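PDB 6U94: RND efflux system, outer membrane lipoprotein, NodT family from Burkholderia mallei, which probably serves as the outer-membrane channel of a tripartite RND-type efflux system, passing compounds out of the cell. Local coordinates for residues Thr277-Arg282 / Gln372-Glu377; Arg303-Pro308 / Pro337-Pro342. One frame throughout, in Å; residues are numbered along the deposited sequence.

Overall arrangement
Contact 2 is nested inside the loop of chain closed by contact 1, and their centres lie about 16 Å apart on the same side of the chain's centre. Contact 1 joins a 3-10 turn to helix 362-415, its centre about 18 Å from the centre of the chain. Contact 2, its centre about 33 Å from that point, sets the end of helix 299-306 against the loop 337-342. Apolar side chains bridge the two: Phe-375 CE1 is 3.8 Å from Phe-307 CE1 and 3.7 Å from Pro-308 CD, and Leu-279 CB sits 4.0 Å from Phe-307 CZ. At the partly exposed border, Glu-280 and Arg-303 form a long, weak ion pair.

Contact 1. Residues Thr277-Arg282 / Gln372-Glu377; sequences TLLERR and QDAFRE
This contact belongs to the helical body of an outer membrane factor, where a 3-10 turn, 277-281, runs into the N-cap of helix 283-294 and packs against the long helix 362-415. Leu-279 and Arg-282, one turn apart, both direct their side chains at that helix. With CG anti to its carbonyl carbon, Leu-279 carries CD1 over one face of the Phe-375 ring, a CH-pi contact 3.9 Å from the centroid and 15° off the normal. Leu-279 CD1 also stands 4.5 Å from Ala-374 CB. The CB of Phe-375 points away from 277-282, but its ring lies nearer and meets the leucine, and Pro-308 packs on it too. Arg-282 bends at chi3 (55°), which lays its guanidinium over the methyl of Ala-374, with NE 3.4 Å from Ala-374 CB. Asp-284 also pairs with NH2, in a salt bridge, and the Ala-454 carbonyl with NH1, which probably limits rotation of this buried charge. Glu-377 reaches in with CG anti to its backbone N and the chain extended. Its OE1 lies in the guanidinium plane, although the carboxylate is tilted by 39°. In this salt bridge both end nitrogens grip one oxygen: Arg-282 NH1 donates to Glu-377 OE1 at 2.6 Å, nearly along the C-O axis, while Arg-282 NH2 reaches the syn lone pair of Glu-377 OE1 at 2.9 Å.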
ATOM      1  N   THR A 277       6.358  19.961   7.558  1.00 47.88           N
ATOM      2  CA  THR A 277       7.277  19.730   8.666  1.00 53.18           C
ATOM      3  C   THR A 277       7.126  18.335   9.254  1.00 61.93           C
ATOM      4  O   THR A 277       8.010  17.886   9.991  1.00 64.81           O
ATOM      5  CB  THR A 277       7.068  20.780   9.756  1.00 54.57           C
ATOM      6  OG1 THR A 277       5.696  20.783  10.168  1.00 58.96           O
ATOM      7  CG2 THR A 277       7.446  22.162   9.243  1.00 51.95           C
ATOM      8  N   LEU A 278       6.027  17.639   8.946  1.00 59.46           N
ATOM      9  CA  LEU A 278       5.906  16.241   9.341  1.00 55.92           C
ATOM     10  C   LEU A 278       7.041  15.402   8.770  1.00 53.63           C
ATOM     11  O   LEU A 278       7.455  14.416   9.392  1.00 52.47           O
ATOM     12  CB  LEU A 278       4.562  15.673   8.884  1.00 54.32           C
ATOM     13  CG  LEU A 278       3.288  16.149   9.580  1.00 53.06           C
ATOM     14  CD1 LEU A 278       2.066  15.584   8.861  1.00 52.24           C
ATOM     15  CD2 LEU A 278       3.284  15.741  11.044  1.00 48.63           C
ATOM     16  N   LEU A 279       7.551  15.773   7.593  1.00 47.70           N
ATOM     17  CA  LEU A 279       8.631  15.024   6.962  1.00 46.57           C
ATOM     18  C   LEU A 279       9.950  15.136   7.716  1.00 51.23           C
ATOM     19  O   LEU A 279      10.887  14.393   7.403  1.00 51.61           O
ATOM     20  CB  LEU A 279       8.816  15.487   5.515  1.00 47.55           C
ATOM     21  CG  LEU A 279       7.556  15.413   4.640  1.00 52.52           C
ATOM     22  CD1 LEU A 279       7.895  15.602   3.168  1.00 49.68           C
ATOM     23  CD2 LEU A 279       6.820  14.104   4.847  1.00 48.88           C
ATOM     24  N   GLU A 280      10.047  16.039   8.697  1.00 52.43           N
ATOM     25  CA  GLU A 280      11.230  16.072   9.548  1.00 54.76           C
ATOM     26  C   GLU A 280      11.399  14.770  10.321  1.00 56.83           C
ATOM     27  O   GLU A 280      12.520  14.429  10.716  1.00 57.16           O
ATOM     28  CB  GLU A 280      11.156  17.253  10.515  1.00 54.39           C
ATOM     29  CG  GLU A 280      11.225  18.619   9.853  1.00 54.71           C
ATOM     30  CD  GLU A 280      10.765  19.737  10.768  1.00 60.03           C
ATOM     31  OE1 GLU A 280      10.395  19.447  11.927  1.00 64.41           O
ATOM     32  OE2 GLU A 280      10.771  20.904  10.330  1.00 61.42           O
ATOM     33  N   ARG A 281      10.308  14.033  10.546  1.00 53.01           N
ATOM     34  CA  ARG A 281      10.345  12.765  11.267  1.00 49.21           C
ATOM     35  C   ARG A 281      10.679  11.577  10.376  1.00 54.74           C
ATOM     36  O   ARG A 281      10.753  10.451  10.878  1.00 56.93           O
ATOM     37  CB  ARG A 281       9.006  12.502  11.958  1.00 45.31           C
ATOM     38  CG  ARG A 281       8.459  13.663  12.760  1.00 46.27           C
ATOM     39  CD  ARG A 281       6.972  13.448  12.949  1.00 55.65           C
ATOM     40  NE  ARG A 281       6.341  13.115  11.672  1.00 60.23           N
ATOM     41  CZ  ARG A 281       5.162  12.514  11.546  1.00 60.82           C
ATOM     42  NH1 ARG A 281       4.470  12.168  12.624  1.00 62.25           N
ATOM     43  NH2 ARG A 281       4.677  12.251  10.340  1.00 57.49           N
ATOM     44  N   ARG A 282      10.864  11.786   9.078  1.00 53.80           N
ATOM     45  CA  ARG A 282      11.293  10.695   8.216  1.00 52.87           C
ATOM     46  C   ARG A 282      12.680  10.222   8.642  1.00 58.34           C
ATOM     47  O   ARG A 282      13.571  11.053   8.869  1.00 54.29           O
ATOM     48  CB  ARG A 282      11.318  11.132   6.755  1.00 49.71           C
ATOM     49  CG  ARG A 282       9.948  11.215   6.069  1.00 45.60           C
ATOM     50  CD  ARG A 282      10.110  11.696   4.641  1.00 43.53           C
ATOM     51  NE  ARG A 282      11.042  10.863   3.887  1.00 44.79           N
ATOM     52  CZ  ARG A 282      10.691  10.054   2.890  1.00 50.20           C
ATOM     53  NH1 ARG A 282       9.418   9.976   2.505  1.00 51.30           N
ATOM     54  NH2 ARG A 282      11.614   9.328   2.267  1.00 42.37           N
ATOM     55  N   GLN A 372      14.128  16.432  -1.723  1.00 59.20           N
ATOM     56  CA  GLN A 372      13.391  16.369  -2.982  1.00 65.39           C
ATOM     57  C   GLN A 372      12.798  14.984  -3.199  1.00 62.39           C
ATOM     58  O   GLN A 372      11.649  14.856  -3.639  1.00 65.06           O
ATOM     59  CB  GLN A 372      14.290  16.748  -4.158  1.00 73.28           C
ATOM     60  CG  GLN A 372      13.534  16.782  -5.485  0.80 82.34           C
ATOM     61  CD  GLN A 372      14.427  17.035  -6.681  0.55 89.46           C
ATOM     62  OE1 GLN A 372      15.649  17.114  -6.556  1.00 98.83           O
ATOM     63  NE2 GLN A 372      13.817  17.161  -7.857  1.00 88.27           N
ATOM     64  N   ASP A 373      13.563  13.933  -2.889  1.00 60.39           N
ATOM     65  CA  ASP A 373      13.041  12.576  -3.021  1.00 59.36           C
ATOM     66  C   ASP A 373      11.903  12.324  -2.042  1.00 62.07           C
ATOM     67  O   ASP A 373      10.948  11.610  -2.366  1.00 67.89           O
ATOM     68  CB  ASP A 373      14.158  11.555  -2.813  1.00 60.09           C
ATOM     69  CG  ASP A 373      15.105  11.479  -3.991  1.00 65.77           C
ATOM     70  OD1 ASP A 373      14.887  12.215  -4.974  1.00 70.09           O
ATOM     71  OD2 ASP A 373      16.067  10.683  -3.936  1.00 70.55           O
ATOM     72  N   ALA A 374      11.980  12.903  -0.843  1.00 56.46           N
ATOM     73  CA  ALA A 374      10.916  12.713   0.136  1.00 52.80           C
ATOM     74  C   ALA A 374       9.611  13.343  -0.339  1.00 56.72           C
ATOM     75  O   ALA A 374       8.544  12.721  -0.255  1.00 51.04           O
ATOM     76  CB  ALA A 374      11.330  13.291   1.487  1.00 53.11           C
ATOM     77  N   PHE A 375       9.674  14.586  -0.827  1.00 56.98           N
ATOM     78  CA  PHE A 375       8.478  15.252  -1.331  1.00 57.69           C
ATOM     79  C   PHE A 375       7.935  14.538  -2.560  1.00 60.95           C
ATOM     80  O   PHE A 375       6.729  14.296  -2.666  1.00 59.70           O
ATOM     81  CB  PHE A 375       8.782  16.715  -1.653  1.00 57.38           C
ATOM     82  CG  PHE A 375       8.710  17.625  -0.463  1.00 55.76           C
ATOM     83  CD1 PHE A 375       9.762  17.684   0.447  1.00 51.98           C
ATOM     84  CD2 PHE A 375       7.601  18.428  -0.254  1.00 48.30           C
ATOM     85  CE1 PHE A 375       9.699  18.527   1.546  1.00 49.00           C
ATOM     86  CE2 PHE A 375       7.529  19.271   0.837  1.00 48.71           C
ATOM     87  CZ  PHE A 375       8.585  19.319   1.743  1.00 54.44           C
ATOM     88  N   ARG A 376       8.818  14.197  -3.504  1.00 63.84           N
ATOM     89  CA  ARG A 376       8.393  13.476  -4.697  1.00 61.91           C
ATOM     90  C   ARG A 376       7.723  12.159  -4.333  1.00 61.97           C
ATOM     91  O   ARG A 376       6.708  11.782  -4.927  1.00 62.90           O
ATOM     92  CB  ARG A 376       9.590  13.238  -5.618  1.00 65.44           C
ATOM     93  CG  ARG A 376       9.240  12.549  -6.936  1.00 73.77           C
ATOM     94  CD  ARG A 376      10.464  12.432  -7.835  1.00 79.39           C
ATOM     95  NE  ARG A 376      11.066  13.735  -8.110  1.00 85.17           N
ATOM     96  CZ  ARG A 376      10.649  14.562  -9.065  1.00 90.88           C
ATOM     97  NH1 ARG A 376       9.622  14.224  -9.836  1.00 92.79           N
ATOM     98  NH2 ARG A 376      11.253  15.728  -9.249  1.00 90.90           N
ATOM     99  N   GLU A 377       8.274  11.454  -3.343  1.00 57.95           N
ATOM    100  CA  GLU A 377       7.672  10.204  -2.891  1.00 55.67           C
ATOM    101  C   GLU A 377       6.278  10.433  -2.321  1.00 58.92           C
ATOM    102  O   GLU A 377       5.375   9.611  -2.515  1.00 58.33           O
ATOM    103  CB  GLU A 377       8.577   9.554  -1.850  1.00 53.92           C
ATOM    104  CG  GLU A 377       8.131   8.203  -1.359  1.00 52.17           C
ATOM    105  CD  GLU A 377       9.168   7.561  -0.453  1.00 57.14           C
ATOM    106  OE1 GLU A 377       9.549   8.176   0.569  1.00 57.49           O
ATOM    107  OE2 GLU A 377       9.621   6.450  -0.781  1.00 59.04           O
TER

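Contact 2. Residues Arg303-Pro308 / Pro337-Pro342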
ATOM      1  N   ARG A 303      17.423  24.098   6.590  1.00 54.73           N
ATOM      2  CA  ARG A 303      15.989  24.010   6.339  1.00 54.59           C
ATOM      3  C   ARG A 303      15.496  25.227   5.570  1.00 57.90           C
ATOM      4  O   ARG A 303      14.708  25.102   4.626  1.00 57.74           O
ATOM      5  CB  ARG A 303      15.231  23.866   7.656  1.00 50.55           C
ATOM      6  CG  ARG A 303      15.297  22.480   8.270  1.00 51.37           C
ATOM      7  CD  ARG A 303      14.512  22.440   9.567  1.00 53.71           C
ATOM      8  NE  ARG A 303      14.647  21.164  10.260  1.00 54.52           N
ATOM      9  CZ  ARG A 303      14.136  20.913  11.461  1.00 54.18           C
ATOM     10  NH1 ARG A 303      13.455  21.851  12.106  1.00 50.52           N
ATOM     11  NH2 ARG A 303      14.308  19.723  12.020  1.00 56.70           N
ATOM     12  N   ALA A 304      15.952  26.417   5.969  1.00 57.75           N
ATOM     13  CA  ALA A 304      15.577  27.629   5.252  1.00 54.65           C
ATOM     14  C   ALA A 304      15.983  27.546   3.787  1.00 56.43           C
ATOM     15  O   ALA A 304      15.261  28.022   2.904  1.00 56.60           O
ATOM     16  CB  ALA A 304      16.212  28.850   5.918  1.00 54.07           C
ATOM     17  N   ALA A 305      17.130  26.922   3.509  1.00 53.50           N
ATOM     18  CA  ALA A 305      17.631  26.867   2.142  1.00 51.62           C
ATOM     19  C   ALA A 305      16.950  25.779   1.314  1.00 55.45           C
ATOM     20  O   ALA A 305      16.676  25.989   0.130  1.00 54.61           O
ATOM     21  CB  ALA A 305      19.146  26.652   2.146  1.00 48.48           C
ATOM     22  N   PHE A 306      16.668  24.613   1.908  1.00 52.78           N
ATOM     23  CA  PHE A 306      16.336  23.436   1.119  1.00 52.54           C
ATOM     24  C   PHE A 306      15.044  22.719   1.500  1.00 51.84           C
ATOM     25  O   PHE A 306      14.712  21.714   0.862  1.00 49.48           O
ATOM     26  CB  PHE A 306      17.492  22.424   1.184  1.00 51.31           C
ATOM     27  CG  PHE A 306      18.805  22.974   0.700  1.00 59.94           C
ATOM     28  CD1 PHE A 306      19.000  23.267  -0.640  1.00 60.56           C
ATOM     29  CD2 PHE A 306      19.848  23.191   1.587  1.00 60.40           C
ATOM     30  CE1 PHE A 306      20.206  23.771  -1.088  1.00 63.28           C
ATOM     31  CE2 PHE A 306      21.058  23.696   1.148  1.00 63.31           C
ATOM     32  CZ  PHE A 306      21.239  23.985  -0.190  1.00 66.27           C
ATOM     33  N   PHE A 307      14.306  23.193   2.497  1.00 50.01           N
ATOM     34  CA  PHE A 307      13.139  22.473   3.006  1.00 49.92           C
ATOM     35  C   PHE A 307      11.886  23.302   2.772  1.00 50.03           C
ATOM     36  O   PHE A 307      11.663  24.301   3.479  1.00 47.00           O
ATOM     37  CB  PHE A 307      13.314  22.159   4.491  1.00 51.95           C
ATOM     38  CG  PHE A 307      12.604  20.914   4.948  1.00 50.86           C
ATOM     39  CD1 PHE A 307      11.256  20.726   4.696  1.00 50.88           C
ATOM     40  CD2 PHE A 307      13.294  19.931   5.644  1.00 53.79           C
ATOM     41  CE1 PHE A 307      10.609  19.575   5.128  1.00 49.90           C
ATOM     42  CE2 PHE A 307      12.659  18.783   6.078  1.00 53.46           C
ATOM     43  CZ  PHE A 307      11.309  18.604   5.818  1.00 56.06           C
ATOM     44  N   PRO A 308      11.050  22.946   1.793  1.00 49.30           N
ATOM     45  CA  PRO A 308       9.828  23.724   1.552  1.00 51.36           C
ATOM     46  C   PRO A 308       8.902  23.697   2.760  1.00 49.09           C
ATOM     47  O   PRO A 308       8.821  22.707   3.489  1.00 47.69           O
ATOM     48  CB  PRO A 308       9.186  23.023   0.346  1.00 48.57           C
ATOM     49  CG  PRO A 308      10.302  22.253  -0.306  1.00 53.48           C
ATOM     50  CD  PRO A 308      11.212  21.848   0.824  1.00 53.69           C
ATOM     51  N   PRO A 337      15.661  26.974  -3.964  1.00 59.83           N
ATOM     52  CA  PRO A 337      16.545  27.161  -2.808  1.00 61.08           C
ATOM     53  C   PRO A 337      17.223  28.522  -2.841  1.00 60.79           C
ATOM     54  O   PRO A 337      17.617  29.018  -3.899  1.00 63.99           O
ATOM     55  CB  PRO A 337      17.560  26.021  -2.948  1.00 58.87           C
ATOM     56  CG  PRO A 337      17.535  25.664  -4.394  1.00 62.12           C
ATOM     57  CD  PRO A 337      16.126  25.897  -4.854  1.00 56.55           C
ATOM     58  N   GLN A 338      17.342  29.130  -1.662  1.00 60.29           N
ATOM     59  CA  GLN A 338      18.003  30.416  -1.505  1.00 59.74           C
ATOM     60  C   GLN A 338      18.770  30.423  -0.191  1.00 56.42           C
ATOM     61  O   GLN A 338      18.292  29.900   0.820  1.00 54.92           O
ATOM     62  CB  GLN A 338      16.997  31.572  -1.533  1.00 59.95           C
ATOM     63  CG  GLN A 338      17.630  32.953  -1.499  1.00 58.63           C
ATOM     64  CD  GLN A 338      16.614  34.056  -1.263  1.00 60.36           C
ATOM     65  OE1 GLN A 338      15.718  33.927  -0.426  1.00 64.17           O
ATOM     66  NE2 GLN A 338      16.747  35.149  -2.004  1.00 57.95           N
ATOM     67  N   LEU A 339      19.954  31.027  -0.204  1.00 61.75           N
ATOM     68  CA  LEU A 339      20.809  31.090   0.975  1.00 65.82           C
ATOM     69  C   LEU A 339      20.619  32.440   1.656  1.00 69.78           C
ATOM     70  O   LEU A 339      21.019  33.479   1.119  1.00 73.91           O
ATOM     71  CB  LEU A 339      22.269  30.857   0.596  1.00 68.24           C
ATOM     72  CG  LEU A 339      22.576  29.470   0.031  1.00 65.83           C
ATOM     73  CD1 LEU A 339      24.017  29.391  -0.425  1.00 67.48           C
ATOM     74  CD2 LEU A 339      22.281  28.394   1.062  1.00 64.88           C
ATOM     75  N   THR A 340      19.995  32.420   2.833  1.00 66.62           N
ATOM     76  CA  THR A 340      19.848  33.600   3.671  1.00 67.71           C
ATOM     77  C   THR A 340      20.521  33.452   5.024  1.00 76.86           C
ATOM     78  O   THR A 340      20.820  34.464   5.664  1.00 79.01           O
ATOM     79  CB  THR A 340      18.364  33.922   3.900  1.00 64.93           C
ATOM     80  OG1 THR A 340      17.776  32.890   4.703  1.00 67.62           O
ATOM     81  CG2 THR A 340      17.624  34.009   2.568  1.00 61.98           C
ATOM     82  N   LEU A 341      20.752  32.234   5.480  1.00 79.91           N
ATOM     83  CA  LEU A 341      21.499  31.982   6.683  1.00 75.27           C
ATOM     84  C   LEU A 341      22.725  31.151   6.346  1.00 72.22           C
ATOM     85  O   LEU A 341      22.633  30.219   5.538  1.00 72.76           O
ATOM     86  CB  LEU A 341      20.644  31.242   7.713  1.00 82.01           C
ATOM     87  CG  LEU A 341      19.574  32.054   8.429  1.00 89.96           C
ATOM     88  CD1 LEU A 341      18.508  31.134   8.997  1.00 89.62           C
ATOM     89  CD2 LEU A 341      20.245  32.850   9.525  1.00 97.28           C
ATOM     90  N   PRO A 342      23.883  31.473   6.916  1.00 69.77           N
ATOM     91  CA  PRO A 342      25.076  30.658   6.658  1.00 67.77           C
ATOM     92  C   PRO A 342      24.872  29.238   7.163  1.00 63.87           C
ATOM     93  O   PRO A 342      24.513  29.013   8.322  1.00 62.44           O
ATOM     94  CB  PRO A 342      26.182  31.385   7.435  1.00 70.76           C
ATOM     95  CG  PRO A 342      25.667  32.780   7.611  1.00 73.51           C
ATOM     96  CD  PRO A 342      24.183  32.645   7.754  1.00 70.50           C
TER
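Phe-306 ends helix 299-306 where it meets an irregular loop, 337-342, in this member of the outer membrane factor family. From CB its side chain sets CG anti to the carbonyl carbon (chi1 -58°). Ring atoms CD1 and CE1 meet Pro-337 obliquely, with Phe-306 CD1 3.9 Å from Pro-337 CB and the two side chains crossing at about a right angle. The methyl of the preceding Ala-305 sits over one face of the ring, toward the rim, while Val-364, Glu-368 and Leu-355 from neighbouring helices also pack on this phenyl group.

Ala-305 lies where helix and loop come closest. Leu-339 sets out away from the helix but turns its CD2 back to 3.7 Å from Ala-305 CB, and Leu-355 and Val-358 also touch this leucine. Farther along, Ala-304 CB lies 4.5 Å from Leu-341 CD1, a looser and more exposed touch.

The backbones meet through two CA-H...O contacts running in opposite senses: Pro-337 CA is 3.2 Å from Ala-305 O, and Ala-305 CA is 3.4 Å from Gln-338 O. No conventional hydrogen bond crosses between helix end and loop, and every residue of 337-342 also touches a crystal neighbour. Methyl, ring and CH...O contacts of this kind are weakly directional, so the loop path probably depends partly on its wider surroundings.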